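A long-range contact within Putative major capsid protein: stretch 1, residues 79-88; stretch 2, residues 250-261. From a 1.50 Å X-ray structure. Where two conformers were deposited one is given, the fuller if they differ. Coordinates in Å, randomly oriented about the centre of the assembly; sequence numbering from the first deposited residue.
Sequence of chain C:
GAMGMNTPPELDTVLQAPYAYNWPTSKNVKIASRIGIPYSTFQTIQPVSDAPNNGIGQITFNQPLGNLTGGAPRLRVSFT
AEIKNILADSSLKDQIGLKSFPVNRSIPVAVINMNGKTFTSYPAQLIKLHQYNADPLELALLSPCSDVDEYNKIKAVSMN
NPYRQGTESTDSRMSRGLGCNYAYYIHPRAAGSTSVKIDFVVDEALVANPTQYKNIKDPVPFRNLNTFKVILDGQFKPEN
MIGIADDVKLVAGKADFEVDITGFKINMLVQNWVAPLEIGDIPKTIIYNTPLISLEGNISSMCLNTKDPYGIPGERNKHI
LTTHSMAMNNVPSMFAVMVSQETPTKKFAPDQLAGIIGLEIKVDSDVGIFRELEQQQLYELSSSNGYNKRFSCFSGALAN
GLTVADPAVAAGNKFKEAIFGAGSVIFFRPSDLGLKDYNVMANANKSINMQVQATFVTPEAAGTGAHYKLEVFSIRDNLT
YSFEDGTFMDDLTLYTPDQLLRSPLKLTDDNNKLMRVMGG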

# COMPACT_ATOMS: atom_id res chain seq x y z
N PHE C 79 -26.26 2.46 -18.35
CA PHE C 79 -26.53 2.25 -19.76
C PHE C 79 -26.29 0.81 -20.11
O PHE C 79 -25.72 0.04 -19.32
CB PHE C 79 -25.63 3.14 -20.61
CG PHE C 79 -24.15 2.94 -20.33
CD1 PHE C 79 -23.41 1.97 -21.00
CD2 PHE C 79 -23.51 3.70 -19.35
CE1 PHE C 79 -22.06 1.79 -20.73
CE2 PHE C 79 -22.16 3.52 -19.06
CZ PHE C 79 -21.45 2.56 -19.76
N THR C 80 -26.71 0.44 -21.32
CA THR C 80 -26.41 -0.85 -21.90
C THR C 80 -25.49 -0.63 -23.09
O THR C 80 -25.75 0.25 -23.91
CB THR C 80 -27.70 -1.57 -22.35
OG1 THR C 80 -28.54 -1.80 -21.22
CG2 THR C 80 -27.39 -2.89 -23.03
N ALA C 81 -24.39 -1.37 -23.16
CA ALA C 81 -23.48 -1.38 -24.30
C ALA C 81 -23.64 -2.68 -25.05
O ALA C 81 -23.56 -3.76 -24.45
CB ALA C 81 -22.04 -1.23 -23.83
N GLU C 82 -23.84 -2.58 -26.37
CA GLU C 82 -23.83 -3.74 -27.25
C GLU C 82 -22.55 -3.73 -28.05
O GLU C 82 -22.28 -2.78 -28.76
CB GLU C 82 -25.03 -3.75 -28.20
CG GLU C 82 -25.06 -5.00 -29.07
CD GLU C 82 -26.30 -5.14 -29.94
OE1 GLU C 82 -26.47 -6.23 -30.51
OE2 GLU C 82 -27.08 -4.18 -30.07
N ILE C 83 -21.74 -4.79 -27.91
CA ILE C 83 -20.47 -4.91 -28.60
C ILE C 83 -20.62 -5.95 -29.69
O ILE C 83 -20.96 -7.10 -29.40
CB ILE C 83 -19.33 -5.36 -27.64
CG1 ILE C 83 -19.24 -4.38 -26.47
CG2 ILE C 83 -18.05 -5.51 -28.44
CD1 ILE C 83 -18.36 -4.86 -25.33
N LYS C 84 -20.37 -5.52 -30.93
CA LYS C 84 -20.51 -6.39 -32.11
C LYS C 84 -19.17 -6.67 -32.77
O LYS C 84 -18.18 -5.96 -32.53
CB LYS C 84 -21.45 -5.74 -33.13
CG LYS C 84 -22.82 -5.41 -32.58
CD LYS C 84 -23.67 -4.69 -33.63
CE LYS C 84 -24.79 -3.90 -33.00
NZ LYS C 84 -25.30 -2.81 -33.90
N ASN C 85 -19.17 -7.71 -33.62
CA ASN C 85 -18.01 -8.13 -34.44
C ASN C 85 -17.02 -9.01 -33.65
O ASN C 85 -15.86 -9.14 -34.04
CB ASN C 85 -17.24 -6.96 -35.10
CG ASN C 85 -18.13 -6.07 -35.95
OD1 ASN C 85 -19.21 -6.49 -36.40
ND2 ASN C 85 -17.70 -4.83 -36.15
N ILE C 86 -17.51 -9.67 -32.60
CA ILE C 86 -16.71 -10.58 -31.81
C ILE C 86 -16.74 -11.96 -32.45
O ILE C 86 -17.81 -12.51 -32.66
CB ILE C 86 -17.24 -10.70 -30.36
CG1 ILE C 86 -17.33 -9.32 -29.69
CG2 ILE C 86 -16.35 -11.63 -29.53
CD1 ILE C 86 -18.11 -9.35 -28.40
N LEU C 87 -15.57 -12.53 -32.70
CA LEU C 87 -15.47 -13.89 -33.27
C LEU C 87 -16.37 -14.85 -32.51
O LEU C 87 -16.40 -14.86 -31.28
CB LEU C 87 -14.02 -14.38 -33.26
CG LEU C 87 -13.77 -15.71 -34.00
CD1 LEU C 87 -13.86 -15.52 -35.51
CD2 LEU C 87 -12.40 -16.25 -33.62
N ALA C 88 -17.12 -15.69 -33.23
CA ALA C 88 -18.01 -16.63 -32.58
C ALA C 88 -17.23 -17.55 -31.65
O ALA C 88 -16.08 -17.85 -31.91
CB ALA C 88 -18.76 -17.45 -33.63
N LEU C 250 -11.72 -10.83 -33.81
CA LEU C 250 -12.75 -10.19 -34.61
C LEU C 250 -13.34 -11.17 -35.63
O LEU C 250 -12.65 -12.05 -36.13
CB LEU C 250 -12.16 -9.00 -35.37
CG LEU C 250 -11.77 -7.74 -34.57
CD1 LEU C 250 -10.64 -6.96 -35.25
CD2 LEU C 250 -12.97 -6.84 -34.39
N VAL C 251 -14.62 -10.97 -35.94
CA VAL C 251 -15.30 -11.64 -37.07
C VAL C 251 -14.49 -11.37 -38.34
O VAL C 251 -13.92 -10.27 -38.49
CB VAL C 251 -16.75 -11.12 -37.23
CG1 VAL C 251 -17.39 -11.56 -38.55
CG2 VAL C 251 -17.63 -11.60 -36.09
N ALA C 252 -14.47 -12.33 -39.26
CA ALA C 252 -13.74 -12.18 -40.50
C ALA C 252 -14.23 -10.96 -41.27
O ALA C 252 -15.44 -10.77 -41.43
CB ALA C 252 -13.91 -13.44 -41.35
N GLY C 253 -13.29 -10.11 -41.68
CA GLY C 253 -13.61 -8.93 -42.49
C GLY C 253 -13.86 -7.63 -41.76
O GLY C 253 -14.00 -6.59 -42.41
N LYS C 254 -13.92 -7.66 -40.42
CA LYS C 254 -14.12 -6.45 -39.63
C LYS C 254 -12.80 -6.05 -39.00
O LYS C 254 -12.09 -6.90 -38.46
CB LYS C 254 -15.15 -6.70 -38.52
CG LYS C 254 -16.43 -7.37 -38.97
CD LYS C 254 -17.21 -6.62 -40.03
CE LYS C 254 -17.83 -5.34 -39.52
NZ LYS C 254 -18.95 -4.91 -40.40
N ALA C 255 -12.49 -4.76 -39.05
CA ALA C 255 -11.22 -4.22 -38.54
C ALA C 255 -11.27 -3.78 -37.08
O ALA C 255 -10.22 -3.70 -36.43
CB ALA C 255 -10.75 -3.07 -39.41
N ASP C 256 -12.46 -3.49 -36.56
CA ASP C 256 -12.63 -3.09 -35.14
C ASP C 256 -14.04 -3.51 -34.70
O ASP C 256 -14.91 -3.86 -35.50
CB ASP C 256 -12.40 -1.56 -34.94
CG ASP C 256 -11.89 -1.16 -33.50
OD1 ASP C 256 -11.82 -2.02 -32.56
OD2 ASP C 256 -11.59 0.07 -33.31
N PHE C 257 -14.25 -3.46 -33.40
CA PHE C 257 -15.55 -3.72 -32.82
C PHE C 257 -16.46 -2.55 -33.10
O PHE C 257 -16.00 -1.45 -33.28
CB PHE C 257 -15.39 -3.98 -31.32
CG PHE C 257 -14.45 -5.10 -31.04
CD1 PHE C 257 -14.86 -6.43 -31.20
CD2 PHE C 257 -13.11 -4.85 -30.74
CE1 PHE C 257 -13.98 -7.47 -31.01
CE2 PHE C 257 -12.22 -5.91 -30.57
CZ PHE C 257 -12.66 -7.21 -30.70
N GLU C 258 -17.76 -2.83 -33.17
CA GLU C 258 -18.78 -1.79 -33.29
C GLU C 258 -19.57 -1.84 -32.01
O GLU C 258 -20.06 -2.90 -31.63
CB GLU C 258 -19.68 -2.11 -34.48
CG GLU C 258 -20.83 -1.15 -34.71
CD GLU C 258 -21.73 -1.54 -35.88
OE1 GLU C 258 -21.32 -2.33 -36.75
OE2 GLU C 258 -22.87 -1.03 -35.92
N VAL C 259 -19.67 -0.70 -31.32
CA VAL C 259 -20.30 -0.65 -30.00
C VAL C 259 -21.35 0.42 -30.02
O VAL C 259 -21.12 1.51 -30.56
CB VAL C 259 -19.25 -0.37 -28.90
CG1 VAL C 259 -19.91 -0.34 -27.54
CG2 VAL C 259 -18.13 -1.40 -28.96
N ASP C 260 -22.52 0.11 -29.46
CA ASP C 260 -23.66 1.03 -29.36
C ASP C 260 -24.10 1.18 -27.91
O ASP C 260 -24.22 0.17 -27.24
CB ASP C 260 -24.84 0.45 -30.14
CG ASP C 260 -24.58 0.40 -31.64
OD1 ASP C 260 -24.07 1.39 -32.18
OD2 ASP C 260 -24.92 -0.62 -32.26
N ILE C 261 -24.44 2.40 -27.49
CA ILE C 261 -24.99 2.70 -26.16
C ILE C 261 -26.48 2.94 -26.30
O ILE C 261 -26.93 3.70 -27.18
CB ILE C 261 -24.33 3.96 -25.57
CG1 ILE C 261 -22.79 3.82 -25.55
CG2 ILE C 261 -24.88 4.33 -24.19
CD1 ILE C 261 -22.24 2.71 -24.66
O HOH W 1 -21.58 -5.08 -36.91

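Residues 79-84 are the end of a strand that runs antiparallel to strand 258-261, the two axes coming within 4.7 Å; the contact buries 833 Å², both sides summed. F79 is buried and directs its side chain toward the partner, its CB lying 3.8 Å from CG2 of I261. T80 contributes mainly through its backbone: its O receives a CA-H...O contact from CA of I261 at 3.4 Å, while its hydroxyl is satisfied elsewhere in the structure.

From here the side chains alternate between two faces of the sheet. A81 and I83 share one face with V259 and I261, and it is apolar throughout. The methyl of A81 packs against I261, whose CD1 lies 4.0 Å from the A81 CB. I83 packs its CG1 against CG2 of V259 at 4.0 Å and its CG2 against CB of F257 at 4.2 Å; branched side chains suit such a surface, and the β-branch also favours the extended backbone.

The intervening residues carry the backbone pairing. E82 N donates to D260 O at 2.9 Å, and D260 N returns a bond to E82 O at 3.0 Å. Two residues on, K84 N donates to E258 O at 2.7 Å and E258 N to K84 O at 3.2 Å. The side chains of all four lie on the other, polar face. There the long, extended K84 side chain brings NZ 2.8 Å from D260 OD2 in a hydrogen-bonded salt bridge, with a longer one, 3.6 Å, from NZ to E258 OE2. One lysine thus offsets charge from two acidic neighbours on a partly exposed surface.

The strand ends at K84; N85, just beyond it, has the largest area covered by the other stretch. Its positive phi, 82°, is a conformation that asparagine tolerates better than most residues. Its side chain points toward stretch 2, where ND2 donates to the backbone O of D256 at 3.0 Å; OD1 accepts from a water, 2.8 Å from the water oxygen, and that water also donates to E258 OE1. The N85 carbonyl meanwhile accepts from V251 N, O to N 2.9 Å, tying in the segment that enters the type II turn V251 to K254. In that turn G253 has backbone angles that would jam a CB against the preceding carbonyl.

I86 turns its CB away from stretch 2 but is buried, and its CG1 still meets CE1 of the F257 ring at 4.0 Å. L87 is the last residue of stretch 1 in contact, its CD1 3.7 Å from L250 O.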